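C381 turret protein (Sulfolobus turreted icosahedral virus, PDB 4IND) forms the pentameric turrets of the viral capsid, each copy being built from three jelly-roll domains. Local coordinates at the interface of chains A and B. Sequence-based numbering; all coordinates share one arbitrary frame. Chains: chain A/B, C381 turret protein.

The interface of chains A and B. Residues chain A 154, 156; chain B 125-126, 172, 237-238.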
ATOM      1  N   ARG A 154      -9.562 -13.872  -2.645  1.00 27.13           N
ATOM      2  CA  ARG A 154     -10.494 -14.066  -1.563  1.00 24.89           C
ATOM      3  C   ARG A 154     -10.749 -15.545  -1.438  1.00 25.80           C
ATOM      4  O   ARG A 154     -10.430 -16.320  -2.345  1.00 26.99           O
ATOM      5  CB  ARG A 154     -11.825 -13.378  -1.891  1.00 26.68           C
ATOM      6  CG  ARG A 154     -12.386 -13.797  -3.248  1.00 28.54           C
ATOM      7  CD  ARG A 154     -13.805 -13.259  -3.466  1.00 23.41           C
ATOM      8  NE  ARG A 154     -14.277 -13.541  -4.826  1.00 26.57           N
ATOM      9  CZ  ARG A 154     -15.434 -13.099  -5.314  1.00 33.20           C
ATOM     10  NH1 ARG A 154     -16.214 -12.358  -4.557  1.00 29.82           N
ATOM     11  NH2 ARG A 154     -15.813 -13.399  -6.545  1.00 27.65           N
ATOM     12  N   ASN A 156     -13.418 -18.156  -1.854  1.00 28.77           N
ATOM     13  CA  ASN A 156     -14.690 -18.239  -2.588  1.00 29.60           C
ATOM     14  C   ASN A 156     -15.048 -19.718  -2.831  1.00 27.36           C
ATOM     15  O   ASN A 156     -14.763 -20.277  -3.872  1.00 31.07           O
ATOM     16  CB  ASN A 156     -14.615 -17.458  -3.890  1.00 27.87           C
ATOM     17  CG  ASN A 156     -15.965 -17.369  -4.597  1.00 38.33           C
ATOM     18  OD1 ASN A 156     -16.971 -17.830  -4.065  1.00 32.38           O
ATOM     19  ND2 ASN A 156     -15.985 -16.781  -5.798  1.00 34.26           N
TER
ATOM     20  N   GLU B 125     -11.889 -18.961 -10.375  1.00 28.59           N
ATOM     21  CA  GLU B 125     -12.541 -19.113  -9.078  1.00 28.15           C
ATOM     22  C   GLU B 125     -13.593 -20.203  -9.252  1.00 32.78           C
ATOM     23  O   GLU B 125     -14.068 -20.438 -10.369  1.00 30.69           O
ATOM     24  CB  GLU B 125     -13.242 -17.814  -8.656  1.00 27.29           C
ATOM     25  CG  GLU B 125     -12.340 -16.781  -8.004  1.00 30.07           C
ATOM     26  CD  GLU B 125     -13.119 -15.635  -7.348  1.00 40.50           C
ATOM     27  OE1 GLU B 125     -14.289 -15.407  -7.731  1.00 41.25           O
ATOM     28  OE2 GLU B 125     -12.555 -14.963  -6.455  1.00 36.81           O
ATOM     29  N   GLN B 126     -13.954 -20.861  -8.155  1.00 31.38           N
ATOM     30  CA  GLN B 126     -15.017 -21.869  -8.171  1.00 28.03           C
ATOM     31  C   GLN B 126     -14.913 -22.886  -9.321  1.00 39.13           C
ATOM     32  O   GLN B 126     -15.918 -23.218  -9.957  1.00 36.88           O
ATOM     33  CB  GLN B 126     -16.384 -21.187  -8.215  1.00 32.19           C
ATOM     34  CG  GLN B 126     -16.700 -20.325  -6.992  1.00 28.79           C
ATOM     35  CD  GLN B 126     -18.186 -20.014  -6.880  1.00 37.53           C
ATOM     36  OE1 GLN B 126     -18.954 -20.302  -7.794  1.00 45.12           O
ATOM     37  NE2 GLN B 126     -18.598 -19.435  -5.756  1.00 35.31           N
ATOM     38  N   ARG B 172     -13.941 -10.586 -12.330  1.00 28.68           N
ATOM     39  CA  ARG B 172     -14.009 -10.357 -10.889  1.00 29.60           C
ATOM     40  C   ARG B 172     -13.102  -9.187 -10.600  1.00 38.61           C
ATOM     41  O   ARG B 172     -11.972  -9.171 -11.072  1.00 35.73           O
ATOM     42  CB  ARG B 172     -13.475 -11.569 -10.118  1.00 28.30           C
ATOM     43  CG  ARG B 172     -13.422 -11.325  -8.598  1.00 37.33           C
ATOM     44  CD  ARG B 172     -12.342 -12.115  -7.887  1.00 39.84           C
ATOM     45  NE  ARG B 172     -10.999 -11.583  -8.126  1.00 38.68           N
ATOM     46  CZ  ARG B 172      -9.896 -12.131  -7.609  1.00 50.06           C
ATOM     47  NH1 ARG B 172      -9.987 -13.210  -6.844  1.00 48.02           N
ATOM     48  NH2 ARG B 172      -8.702 -11.610  -7.854  1.00 53.25           N
ATOM     49  N   GLU B 237     -18.028  -8.658  -6.115  1.00 23.54           N
ATOM     50  CA  GLU B 237     -16.852  -8.484  -6.956  1.00 21.39           C
ATOM     51  C   GLU B 237     -17.072  -8.909  -8.392  1.00 24.68           C
ATOM     52  O   GLU B 237     -16.330  -8.515  -9.278  1.00 28.52           O
ATOM     53  CB  GLU B 237     -15.644  -9.250  -6.316  1.00 24.71           C
ATOM     54  CG  GLU B 237     -15.355  -8.762  -4.896  1.00 30.09           C
ATOM     55  CD  GLU B 237     -14.049  -9.301  -4.305  1.00 31.61           C
ATOM     56  OE1 GLU B 237     -13.293  -9.994  -5.025  1.00 28.17           O
ATOM     57  OE2 GLU B 237     -13.805  -9.057  -3.098  1.00 31.55           O
ATOM     58  N   ASP B 238     -18.088  -9.725  -8.631  1.00 34.81           N
ATOM     59  CA  ASP B 238     -18.301 -10.229  -9.982  1.00 32.61           C
ATOM     60  C   ASP B 238     -19.070  -9.218 -10.835  1.00 35.40           C
ATOM     61  O   ASP B 238     -20.176  -8.817 -10.499  1.00 36.01           O
ATOM     62  CB  ASP B 238     -18.969 -11.612  -9.942  1.00 30.82           C
ATOM     63  CG  ASP B 238     -17.981 -12.723  -9.521  1.00 41.05           C
ATOM     64  OD1 ASP B 238     -17.001 -12.980 -10.252  1.00 37.11           O
ATOM     65  OD2 ASP B 238     -18.172 -13.330  -8.450  1.00 44.42           O
TER
HETATM   66  O   HOH W   1     -12.894 -19.974  -5.884  1.00 36.67           O
HETATM   67  O   HOH W   2      -9.852 -15.210  -5.476  1.00 37.11           O
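A:Arg154 reaches into an acidic pocket of chain B and grips the carboxylate of B:Glu125 side-on in a salt bridge. Its NE donates to B:Glu125 OE2 at 2.8 Å, almost straight (175° at H), and its NH2 donates to B:Glu125 OE1, also at 2.8 Å. Both oxygens are met on their syn sides, and the guanidinium and carboxylate planes lie nearly coplanar, which fixes the rotation of both groups. A:Arg154 NH2 also donates to B:Asp238 OD2 at 3.0 Å, a charged hydrogen bond approaching from above that carboxylate. B:Glu237 comes over one guanidinium face, its carboxylate stacked nearly parallel; B:Glu237 OE1 is 3.7 Å from A:Arg154 NE, a looser ionic contact, while B:Glu237 CB packs against NH1. Extended from CG to NE, the arginine chain carries its positive charge in among the three acids. Within chain B, B:Arg172 NH1 bonds B:Glu125 OE2 at 3.1 Å from above the carboxylate plane; the two arginines probably stabilise the ionised carboxylate.

Amides extend the polar contact: B:Gln126 NE2 donates to A:Asn156 OD1 at 2.8 Å, from above the carbonyl plane. With CG anti to the backbone N (chi1 -173°), A:Asn156 turns its ND2 toward B:Glu125 OE1, a weak bond. Water 1 joins the carbonyl O of A:Asn156 to the backbone N of B:Gln126, and water 2 links the backbone N of A:Arg154 to B:Glu125 OE2.

On chain A the site spans a loop and the start of strand 155-158, in the second domain. Chain B contributes the loop after strand 114-124 in its first domain and, in its second, the end of strand 168-172 and loop residue B:Glu237 with the start of strand 238-243, so A:Arg154 bridges two domains of its neighbour.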